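Local coordinates for extracellular solute-binding protein, family 1 (Bifidobacterium longum subsp. infantis, PDB 6FTH), which probably binds human milk oligosaccharides outside the cell and passes them to an ABC transporter for uptake, at residues 368-373 with 411-416; 376-381 with 386-391; 394-397 with 402-405. All coordinates share one frame; numbering follows the deposited sequence.

Interaction 1: residues 368-373 with 411-416; sequences QQFLGS and GWIPDG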
loop_
_atom_site.group_PDB
_atom_site.type_symbol
_atom_site.label_atom_id
_atom_site.label_comp_id
_atom_site.label_asym_id
_atom_site.label_seq_id
_atom_site.Cartn_x
_atom_site.Cartn_y
_atom_site.Cartn_z
ATOM N N GLN A 368 -21.235 4.837 3.954
ATOM C CA GLN A 368 -21.193 6.115 4.668
ATOM C C GLN A 368 -19.858 6.324 5.390
ATOM O O GLN A 368 -19.359 7.450 5.451
ATOM C CB GLN A 368 -22.382 6.247 5.618
ATOM C CG GLN A 368 -23.703 6.436 4.888
ATOM C CD GLN A 368 -24.830 6.724 5.854
ATOM O OE1 GLN A 368 -25.186 7.891 6.068
ATOM N NE2 GLN A 368 -25.370 5.677 6.475
ATOM N N GLN A 369 -19.238 5.270 5.916
ATOM C CA GLN A 369 -17.892 5.474 6.455
ATOM C C GLN A 369 -16.936 5.923 5.367
ATOM O O GLN A 369 -16.072 6.775 5.582
ATOM C CB GLN A 369 -17.338 4.197 7.061
ATOM C CG GLN A 369 -17.960 3.686 8.302
ATOM C CD GLN A 369 -17.342 2.365 8.649
ATOM O OE1 GLN A 369 -16.192 2.312 9.101
ATOM N NE2 GLN A 369 -18.038 1.277 8.337
ATOM N N PHE A 370 -17.018 5.293 4.207
ATOM C CA PHE A 370 -16.019 5.499 3.170
ATOM C C PHE A 370 -16.198 6.866 2.510
ATOM O O PHE A 370 -15.215 7.550 2.224
ATOM C CB PHE A 370 -16.114 4.338 2.161
ATOM C CG PHE A 370 -15.076 4.361 1.069
ATOM C CD1 PHE A 370 -13.719 4.326 1.356
ATOM C CD2 PHE A 370 -15.466 4.365 -0.260
ATOM C CE1 PHE A 370 -12.772 4.358 0.339
ATOM C CE2 PHE A 370 -14.527 4.380 -1.285
ATOM C CZ PHE A 370 -13.187 4.380 -0.983
ATOM N N LEU A 371 -17.455 7.271 2.274
ATOM C CA LEU A 371 -17.787 8.479 1.519
ATOM C C LEU A 371 -18.484 9.554 2.343
ATOM O O LEU A 371 -18.808 10.615 1.793
ATOM C CB LEU A 371 -18.698 8.105 0.336
ATOM C CG LEU A 371 -18.103 7.069 -0.625
ATOM C CD1 LEU A 371 -19.115 6.657 -1.695
ATOM C CD2 LEU A 371 -16.836 7.588 -1.257
ATOM N N GLY A 372 -18.746 9.307 3.613
ATOM C CA GLY A 372 -19.471 10.235 4.464
ATOM C C GLY A 372 -20.971 9.974 4.465
ATOM O O GLY A 372 -21.508 9.176 3.697
ATOM N N SER A 373 -21.661 10.690 5.349
ATOM C CA SER A 373 -23.086 10.464 5.561
ATOM C C SER A 373 -23.893 10.736 4.295
ATOM O O SER A 373 -23.590 11.648 3.521
ATOM C CB SER A 373 -23.573 11.404 6.663
ATOM O OG SER A 373 -22.834 11.224 7.863
ATOM N N GLY A 411 -15.086 -1.682 7.048
ATOM C CA GLY A 411 -16.238 -2.113 6.277
ATOM C C GLY A 411 -15.785 -2.666 4.947
ATOM O O GLY A 411 -14.599 -2.923 4.743
ATOM N N TRP A 412 -16.748 -2.853 4.035
ATOM C CA TRP A 412 -16.418 -3.373 2.722
ATOM C C TRP A 412 -17.367 -2.818 1.677
ATOM O O TRP A 412 -18.557 -2.623 1.957
ATOM C CB TRP A 412 -16.392 -4.910 2.666
ATOM C CG TRP A 412 -17.726 -5.611 2.763
ATOM C CD1 TRP A 412 -18.597 -5.593 3.816
ATOM C CD2 TRP A 412 -18.302 -6.482 1.777
ATOM N NE1 TRP A 412 -19.698 -6.376 3.527
ATOM C CE2 TRP A 412 -19.529 -6.933 2.286
ATOM C CE3 TRP A 412 -17.889 -6.921 0.512
ATOM C CZ2 TRP A 412 -20.340 -7.816 1.590
ATOM C CZ3 TRP A 412 -18.705 -7.782 -0.190
ATOM C CH2 TRP A 412 -19.917 -8.222 0.356
ATOM N N ILE A 413 -16.825 -2.564 0.492
ATOM C CA ILE A 413 -17.605 -2.119 -0.667
ATOM C C ILE A 413 -17.812 -3.328 -1.563
ATOM O O ILE A 413 -16.850 -3.775 -2.228
ATOM C CB ILE A 413 -16.920 -0.971 -1.427
ATOM C CG1 ILE A 413 -16.557 0.211 -0.511
ATOM C CG2 ILE A 413 -17.818 -0.504 -2.575
ATOM C CD1 ILE A 413 -17.707 0.871 0.205
ATOM N N PRO A 414 -19.018 -3.914 -1.617
ATOM C CA PRO A 414 -19.248 -5.089 -2.474
ATOM C C PRO A 414 -19.125 -4.734 -3.949
ATOM O O PRO A 414 -19.391 -3.605 -4.370
ATOM C CB PRO A 414 -20.688 -5.500 -2.134
ATOM C CG PRO A 414 -20.980 -4.881 -0.785
ATOM C CD PRO A 414 -20.215 -3.579 -0.819
ATOM N N ASP A 415 -18.755 -5.738 -4.760
ATOM C CA ASP A 415 -18.623 -5.513 -6.202
ATOM C C ASP A 415 -19.949 -5.106 -6.868
ATOM O O ASP A 415 -19.934 -4.437 -7.921
ATOM C CB ASP A 415 -18.092 -6.766 -6.877
ATOM C CG ASP A 415 -16.622 -7.010 -6.643
ATOM O OD1 ASP A 415 -15.947 -6.257 -5.879
ATOM O OD2 ASP A 415 -16.112 -8.004 -7.227
ATOM N N GLY A 416 -21.090 -5.482 -6.275
ATOM C CA GLY A 416 -22.390 -5.073 -6.806
ATOM C C GLY A 416 -22.740 -3.603 -6.598
ATOM O O GLY A 416 -23.732 -3.134 -7.174
#
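F370, near the C-terminal end of helix 363-371, meets I413 of the 411-416 loop through carbon alone; no hydrogen bond joins the two segments. Followed outward from the backbone, F370 CB starts toward the loop and lies 4.3 Å from I413 CD1. With chi1 at -176° the ring is carried past the carbonyl side of the residue, and the same methyl stays beside the near part of the ring: CG is 4.5 Å from I413 CD1, and CD2 makes the closest approach at 4.2 Å from I413 CD1. One step further, F370 CE2 has already drawn back to 5.0 Å from I413 CD1. At the tip, F370 CZ lies farther still, 5.8 Å from I413 CD1. The isoleucine methyl therefore sits obliquely to the base of the ring, and the two side chains cross at about a right angle. The ring also meets that of F409, their planes inclined at about 40°, while D422 is another neighbour.

Q369 forms the second, looser touch. Its NE2 is 4.4 Å from G411 CA and is held by hydrogen bonds to S410 O and Y365 O. A CB modelled on G411 would be 3.3 Å from Q369 NE2, so a side chain at this position would probably be tight against the amide.

All four touching residues are buried. The helix ends at L371, and G372, with positive phi, is the first residue to leave helical angles. The loop is fixed by backbone bonds from G411 and I413 to S143 at the end of strand 140-143. W412 stacks on F119 of helix 114-122, placing the loop between that helix and helix 363-371.

Interaction 2: residues 376-381 with 386-391; sequences NLVTDD and YTVDED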
loop_
_atom_site.group_PDB
_atom_site.type_symbol
_atom_site.label_atom_id
_atom_site.label_comp_id
_atom_site.label_asym_id
_atom_site.label_seq_id
_atom_site.Cartn_x
_atom_site.Cartn_y
_atom_site.Cartn_z
ATOM N N ASN A 376 -24.843 14.329 2.734
ATOM C CA ASN A 376 -23.778 15.297 2.926
ATOM C C ASN A 376 -22.949 15.338 1.649
ATOM O O ASN A 376 -23.150 16.219 0.809
ATOM C CB ASN A 376 -22.975 14.939 4.186
ATOM C CG ASN A 376 -21.910 15.954 4.516
ATOM O OD1 ASN A 376 -21.430 16.682 3.641
ATOM N ND2 ASN A 376 -21.502 15.986 5.782
ATOM N N LEU A 377 -22.067 14.348 1.450
ATOM C CA LEU A 377 -21.268 14.257 0.237
ATOM C C LEU A 377 -21.783 13.227 -0.749
ATOM O O LEU A 377 -21.347 13.237 -1.900
ATOM C CB LEU A 377 -19.821 13.845 0.554
ATOM C CG LEU A 377 -19.067 14.673 1.575
ATOM C CD1 LEU A 377 -17.638 14.137 1.686
ATOM C CD2 LEU A 377 -19.068 16.128 1.144
ATOM N N VAL A 378 -22.649 12.314 -0.331
ATOM C CA VAL A 378 -22.996 11.171 -1.166
ATOM C C VAL A 378 -24.505 11.007 -1.178
ATOM O O VAL A 378 -25.173 11.159 -0.147
ATOM C CB VAL A 378 -22.277 9.882 -0.692
ATOM C CG1 VAL A 378 -22.638 9.560 0.722
ATOM C CG2 VAL A 378 -22.604 8.695 -1.616
ATOM N N THR A 379 -25.042 10.720 -2.358
ATOM C CA THR A 379 -26.462 10.474 -2.559
ATOM C C THR A 379 -26.681 8.986 -2.791
ATOM O O THR A 379 -25.975 8.367 -3.595
ATOM C CB THR A 379 -26.950 11.272 -3.769
ATOM O OG1 THR A 379 -26.854 12.676 -3.474
ATOM C CG2 THR A 379 -28.400 10.949 -4.080
ATOM N N ASP A 380 -27.642 8.412 -2.070
ATOM C CA ASP A 380 -28.099 7.048 -2.312
ATOM C C ASP A 380 -29.117 7.092 -3.443
ATOM O O ASP A 380 -30.239 7.569 -3.256
ATOM C CB ASP A 380 -28.713 6.485 -1.033
ATOM C CG ASP A 380 -29.207 5.051 -1.196
ATOM O OD1 ASP A 380 -29.160 4.509 -2.313
ATOM O OD2 ASP A 380 -29.632 4.461 -0.192
ATOM N N ASP A 381 -28.722 6.634 -4.623
ATOM C CA ASP A 381 -29.556 6.715 -5.814
ATOM C C ASP A 381 -30.501 5.534 -5.954
ATOM O O ASP A 381 -31.335 5.524 -6.873
ATOM C CB ASP A 381 -28.673 6.771 -7.061
ATOM C CG ASP A 381 -27.690 7.944 -7.038
ATOM O OD1 ASP A 381 -28.128 9.087 -6.769
ATOM O OD2 ASP A 381 -26.480 7.724 -7.311
ATOM N N TYR A 386 -24.391 4.973 -5.954
ATOM C CA TYR A 386 -24.149 6.125 -5.095
ATOM C C TYR A 386 -23.411 7.171 -5.907
ATOM O O TYR A 386 -22.563 6.830 -6.731
ATOM C CB TYR A 386 -23.328 5.729 -3.865
ATOM C CG TYR A 386 -24.033 4.685 -3.054
ATOM C CD1 TYR A 386 -24.958 5.035 -2.078
ATOM C CD2 TYR A 386 -23.840 3.339 -3.326
ATOM C CE1 TYR A 386 -25.633 4.082 -1.368
ATOM C CE2 TYR A 386 -24.504 2.360 -2.605
ATOM C CZ TYR A 386 -25.413 2.741 -1.626
ATOM O OH TYR A 386 -26.111 1.812 -0.892
ATOM N N THR A 387 -23.717 8.445 -5.659
ATOM C CA THR A 387 -23.067 9.560 -6.343
ATOM C C THR A 387 -22.446 10.514 -5.334
ATOM O O THR A 387 -23.118 10.988 -4.412
ATOM C CB THR A 387 -24.054 10.320 -7.228
ATOM O OG1 THR A 387 -24.610 9.416 -8.193
ATOM C CG2 THR A 387 -23.355 11.470 -7.935
ATOM N N VAL A 388 -21.170 10.787 -5.526
ATOM C CA VAL A 388 -20.416 11.716 -4.697
ATOM C C VAL A 388 -20.450 13.106 -5.328
ATOM O O VAL A 388 -20.249 13.268 -6.541
ATOM C CB VAL A 388 -18.965 11.235 -4.542
ATOM C CG1 VAL A 388 -18.134 12.240 -3.703
ATOM C CG2 VAL A 388 -18.919 9.859 -3.916
ATOM N N ASP A 389 -20.684 14.118 -4.496
ATOM C CA ASP A 389 -20.497 15.509 -4.901
ATOM C C ASP A 389 -18.998 15.770 -4.829
ATOM O O ASP A 389 -18.440 15.972 -3.748
ATOM C CB ASP A 389 -21.273 16.415 -3.954
ATOM C CG ASP A 389 -21.240 17.872 -4.367
ATOM O OD1 ASP A 389 -20.243 18.306 -4.969
ATOM O OD2 ASP A 389 -22.224 18.589 -4.061
ATOM N N GLU A 390 -18.335 15.718 -5.981
ATOM C CA GLU A 390 -16.875 15.704 -6.021
ATOM C C GLU A 390 -16.272 16.979 -5.457
ATOM O O GLU A 390 -15.295 16.923 -4.694
ATOM C CB GLU A 390 -16.405 15.478 -7.455
ATOM C CG GLU A 390 -16.790 14.110 -7.998
ATOM C CD GLU A 390 -16.578 13.977 -9.474
ATOM O OE1 GLU A 390 -15.673 14.644 -10.016
ATOM O OE2 GLU A 390 -17.332 13.183 -10.084
ATOM N N ASP A 391 -16.822 18.144 -5.823
ATOM C CA ASP A 391 -16.250 19.391 -5.330
ATOM C C ASP A 391 -16.458 19.538 -3.835
ATOM O O ASP A 391 -15.590 20.064 -3.126
ATOM C CB ASP A 391 -16.867 20.578 -6.065
ATOM C CG ASP A 391 -16.453 20.640 -7.510
ATOM O OD1 ASP A 391 -15.436 19.994 -7.874
ATOM O OD2 ASP A 391 -17.135 21.346 -8.285
HETATM O O HOH W 1 -24.200 13.629 -3.897
#
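T379 and T387 form the hydrogen-bonded antiparallel pair of this contact: T379 N donates to T387 O at 2.8 Å, and T387 N returns a bond to T379 O at 3.1 Å. A third backbone bond, D389 N to L377 O at 2.8 Å, is nearly straight. T387 O takes a second donor, a water that also binds T379 OG1.

On the threonine side, T387 OG1 donates to D381 OD2 at 2.7 Å, meeting the carboxylate on its syn side; H385 ND1 shares the same oxygen. The other face carries V378, D380, Y386 and V388. There V378 CG2, set opposite the backbone N (CG1 at chi1 59°), is the branch that packs 3.8 Å from Y386 CB. The tyrosine ring runs alongside D380, pointing the same way, with CE1 3.7 Å from D380 OD1 and the ring and carboxylate planes 36° apart. That oxygen has its own partner in G382 N.

In the second shell, Y386 OH is hydrogen-bonded to E363 OE2, and V367 touches the side chain, so helix 363-371 probably helps to position the tyrosine. Cut back to alanine, Y386 would probably leave E363 without this hydroxyl partner and open a gap beside D380 and V367. L371 of the same helix touches both V378 and V388. At the far end D389, the N-cap of helix 390-398, binds K392 N through OD1.

The axes of 378-381 and 386-388, 4.5 Å apart at 159°, show antiparallel pairing, and the short connection makes it a beta hairpin. Backbone bonds of Y386 with T418 and K420, and of V388 with K420, place its second strand in the middle of a three-stranded mixed sheet.

Interaction 3: residues 394-397 with 402-405; sequences TKAM and FPGL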
loop_
_atom_site.group_PDB
_atom_site.type_symbol
_atom_site.label_atom_id
_atom_site.label_comp_id
_atom_site.label_asym_id
_atom_site.label_seq_id
_atom_site.Cartn_x
_atom_site.Cartn_y
_atom_site.Cartn_z
ATOM N N THR A 394 -13.855 17.270 -1.977
ATOM C CA THR A 394 -12.511 17.847 -1.890
ATOM C C THR A 394 -12.466 19.012 -0.917
ATOM O O THR A 394 -11.488 19.174 -0.176
ATOM C CB THR A 394 -12.019 18.261 -3.267
ATOM O OG1 THR A 394 -12.937 19.176 -3.848
ATOM C CG2 THR A 394 -11.920 17.069 -4.176
ATOM N N LYS A 395 -13.523 19.823 -0.880
ATOM C CA LYS A 395 -13.550 20.905 0.095
ATOM C C LYS A 395 -13.565 20.364 1.519
ATOM O O LYS A 395 -12.875 20.896 2.393
ATOM C CB LYS A 395 -14.736 21.830 -0.162
ATOM C CG LYS A 395 -14.772 23.011 0.801
ATOM C CD LYS A 395 -15.780 24.047 0.421
ATOM C CE LYS A 395 -15.599 25.295 1.297
ATOM N NZ LYS A 395 -15.835 25.005 2.736
ATOM N N ALA A 396 -14.335 19.304 1.784
ATOM C CA ALA A 396 -14.361 18.748 3.136
ATOM C C ALA A 396 -12.978 18.254 3.550
ATOM O O ALA A 396 -12.543 18.462 4.695
ATOM C CB ALA A 396 -15.381 17.613 3.206
ATOM N N MET A 397 -12.275 17.597 2.630
ATOM C CA MET A 397 -10.905 17.171 2.893
ATOM C C MET A 397 -10.007 18.378 3.153
ATOM O O MET A 397 -9.202 18.383 4.098
ATOM C CB MET A 397 -10.384 16.384 1.686
ATOM C CG MET A 397 -10.920 14.965 1.553
ATOM S SD MET A 397 -10.332 13.916 2.908
ATOM C CE MET A 397 -10.801 12.314 2.304
ATOM N N PHE A 402 -13.525 15.978 6.914
ATOM C CA PHE A 402 -14.149 14.909 6.145
ATOM C C PHE A 402 -15.146 14.171 7.035
ATOM O O PHE A 402 -14.778 13.740 8.135
ATOM C CB PHE A 402 -13.134 13.926 5.575
ATOM C CG PHE A 402 -13.740 13.002 4.559
ATOM C CD1 PHE A 402 -14.069 13.475 3.296
ATOM C CD2 PHE A 402 -14.017 11.685 4.868
ATOM C CE1 PHE A 402 -14.655 12.641 2.350
ATOM C CE2 PHE A 402 -14.615 10.846 3.920
ATOM C CZ PHE A 402 -14.930 11.335 2.661
ATOM N N PRO A 403 -16.423 13.991 6.591
ATOM C CA PRO A 403 -17.451 13.406 7.463
ATOM C C PRO A 403 -17.533 11.890 7.370
ATOM O O PRO A 403 -18.621 11.299 7.424
ATOM C CB PRO A 403 -18.734 14.052 6.940
ATOM C CG PRO A 403 -18.477 14.109 5.444
ATOM C CD PRO A 403 -17.003 14.492 5.331
ATOM N N GLY A 404 -16.373 11.267 7.313
ATOM C CA GLY A 404 -16.280 9.826 7.373
ATOM C C GLY A 404 -14.870 9.409 7.709
ATOM O O GLY A 404 -14.017 10.230 8.042
ATOM N N LEU A 405 -14.639 8.107 7.639
ATOM C CA LEU A 405 -13.324 7.556 7.912
ATOM C C LEU A 405 -12.498 7.348 6.650
ATOM O O LEU A 405 -11.285 7.131 6.750
ATOM C CB LEU A 405 -13.484 6.220 8.642
ATOM C CG LEU A 405 -14.352 6.261 9.915
ATOM C CD1 LEU A 405 -14.416 4.931 10.605
ATOM C CD2 LEU A 405 -13.833 7.312 10.893
#
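P403 O accepts a hydrogen bond from W48 NE1 of helix 47-56, while CD of the same proline packs on A396 CB of helix 390-398. F402, just before it, is bonded through its backbone to A39 and D41, so the loop is tied to a distant part of the sequence just where it faces the helix. Across the contact itself nothing polar is formed: A396 O and F402 N stand 3.5 Å apart at a poor angle. The main link between helix and loop is a Met-aromatic contact, with A396 packing beside it.

The evidence lies in how M397 meets the ring. Its chain bends at chi2 (-67°), which brings the terminal methyl back over the aromatic face. CE is 3.8 Å from the centroid of the F402 ring and only 18° off the ring normal, a CH-pi geometry, and its nearest ring atom is F402 CD1. The sulfur plays the more lateral part: SD lies obliquely to the ring, 4.4 Å from the F402 centroid. R37 is a further neighbour of M397.

P403 takes the opposite face of the phenyl ring, its CD standing 3.6 Å above the F402 plane and displaced toward the rim. The ring is thus sandwiched between methionine and proline, while Y393 meets it edge-to-face and L377 of the hairpin touches it as well. A396 fills the angle between the two loop residues: its CB reaches P403 CD at 4.1 Å and F402 CD1 at 4.3 Å.

Beyond the proline, a CB modelled on G404 would be crowded by F402 CE2. The carbonyl of this glycine instead approaches the phenyl edge in the ring plane, with G404 O 3.5 Å from F402 CD2.

In the fold
The three contacts form one continuous patch on the same side of the chain's centre. Centres of interactions 1 and 2, and of 2 and 3, are about 12 Å apart, and those of 1 and 3 about 14 Å. Along the chain, interaction 1 closes a loop that contains the other two in series, both using helix 390-398. Direct touches join every pair: G372 O lies 3.2 Å from V378 CG1, N376 ND2 lies 3.6 Å from P403 CB, and Q369 O probably accepts a hydrogen bond from L405 N at 2.8 Å. Helix 363-371, the hairpin and the returning loop thus pack as one unit of this probable oligosaccharide-binding protein.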